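Local coordinates for Lmo0740 protein (Listeria monocytogenes, PDB 4RFA) that is probably a Crp-family transcription regulator, likely an activator, pairing a cyclic nucleotide-binding domain with a C-terminal DNA-binding domain, at residues A[146-149]-A[150-154]. Residues are numbered along the deposited sequence; the frame is centred on the assembly and turned at random.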
# COMPACT_ATOMS: atom_id res chain seq x y z
N ILE A 146 -0.78 -13.17 -1.27
CA ILE A 146 -0.91 -13.56 -2.70
C ILE A 146 -0.36 -14.95 -2.91
O ILE A 146 0.64 -15.30 -2.32
CB ILE A 146 -0.22 -12.53 -3.62
CG1 ILE A 146 -0.93 -11.20 -3.54
CG2 ILE A 146 -0.20 -12.99 -5.08
CD1 ILE A 146 -0.23 -10.07 -4.26
N ALA A 147 -1.05 -15.77 -3.70
CA ALA A 147 -0.60 -17.15 -3.95
C ALA A 147 -0.60 -18.09 -2.73
O ALA A 147 0.19 -19.03 -2.69
CB ALA A 147 0.80 -17.15 -4.62
N LYS A 148 -1.40 -17.82 -1.71
CA LYS A 148 -1.45 -18.70 -0.56
C LYS A 148 -2.78 -19.41 -0.52
O LYS A 148 -3.79 -18.91 -1.02
CB LYS A 148 -1.29 -17.91 0.73
CG LYS A 148 -0.01 -17.16 0.94
CD LYS A 148 1.24 -17.99 0.93
CE LYS A 148 2.38 -17.06 1.37
NZ LYS A 148 3.61 -17.85 1.54
N THR A 149 -2.78 -20.57 0.12
CA THR A 149 -4.00 -21.34 0.34
C THR A 149 -4.87 -20.64 1.41
O THR A 149 -4.40 -19.79 2.14
CB THR A 149 -3.68 -22.73 0.89
OG1 THR A 149 -2.98 -22.57 2.13
CG2 THR A 149 -2.79 -23.51 -0.07
N PRO A 150 -6.13 -21.01 1.51
CA PRO A 150 -6.92 -20.37 2.55
C PRO A 150 -6.38 -20.60 3.95
O PRO A 150 -6.42 -19.69 4.77
CB PRO A 150 -8.30 -21.00 2.37
CG PRO A 150 -8.37 -21.28 0.89
CD PRO A 150 -6.97 -21.76 0.55
N LYS A 151 -5.80 -21.76 4.20
CA LYS A 151 -5.22 -22.05 5.50
C LYS A 151 -4.05 -21.18 5.82
O LYS A 151 -3.89 -20.67 6.93
CB LYS A 151 -4.77 -23.52 5.56
CG LYS A 151 -4.03 -23.92 6.84
CD LYS A 151 -4.96 -24.52 7.89
CE LYS A 151 -4.22 -24.95 9.16
NZ LYS A 151 -3.59 -26.28 9.07
N GLU A 152 -3.17 -21.02 4.86
CA GLU A 152 -2.09 -20.09 5.07
C GLU A 152 -2.58 -18.68 5.27
O GLU A 152 -2.03 -17.96 6.06
CB GLU A 152 -1.16 -20.13 3.87
CG GLU A 152 -0.46 -21.47 3.72
CD GLU A 152 0.29 -21.52 2.43
OE1 GLU A 152 -0.32 -21.25 1.36
OE2 GLU A 152 1.50 -21.74 2.50
N ARG A 153 -3.62 -18.28 4.54
CA ARG A 153 -4.15 -16.94 4.71
C ARG A 153 -4.74 -16.67 6.08
O ARG A 153 -4.59 -15.57 6.62
CB ARG A 153 -5.21 -16.67 3.66
CG ARG A 153 -4.62 -16.59 2.27
CD ARG A 153 -5.45 -15.86 1.26
NE ARG A 153 -6.81 -16.38 1.05
CZ ARG A 153 -7.16 -17.30 0.16
NH1 ARG A 153 -6.25 -17.92 -0.61
NH2 ARG A 153 -8.45 -17.61 0.04
N ILE A 154 -5.40 -17.66 6.67
CA ILE A 154 -6.07 -17.42 7.95
C ILE A 154 -5.05 -17.19 9.07
O ILE A 154 -5.24 -16.35 9.95
CB ILE A 154 -7.07 -18.54 8.28
CG1 ILE A 154 -7.95 -18.13 9.46
CG2 ILE A 154 -6.39 -19.88 8.57
CD1 ILE A 154 -9.06 -19.11 9.73
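Lys148 lies against Glu152 through carbon rather than charge: the two side chains cross at about a right angle, and the lysine CB comes 3.5 Å from Glu152 OE1. A lysine suits this place because its CB and CD can pass close by the carboxylate oxygen OE1 while Lys148 NZ stays 4.5 Å from Glu152 OE2, beyond a salt bridge but near enough that some attraction is likely. The Lys148 carbonyl O faces the other way and meets the edge of the Arg153 guanidinium, in its plane, in a weak hydrogen bond from NH1 (2.7 Å, 124°). One guanidinium face lies over Pro150 CA.

Thr149 is the N-cap, and with Glu152 it forms a capping box. Its OG1 sits between the backbone N and the carbonyl carbon (chi1 59°), where it accepts from Glu152 N at 3.1 Å and also donates to Glu152 OE1. In return, Thr149 N gives a nearly straight bond to that same OE1 (2.8 Å, 166°), on the anti lone pair. Two donors thus grip one carboxylate oxygen, and a helix start should favour the negative charge. Pro150 fits the first helical turn, where its nitrogen has no hydrogen to offer; Arg153 N bonds to Thr149 O at 2.9 Å in the i to i+4 pattern of the helix.

This cap opens helix 150-165 after the loop from helix 126-143. Lys151 reaches Glu203 and Glu207 in salt bridges, Pro150 and Ile154 pack on helix 194-206, and Arg153 NE bonds to Cys190 O just beyond helix 183-189, while Ala147 of the second subunit packs on Arg153.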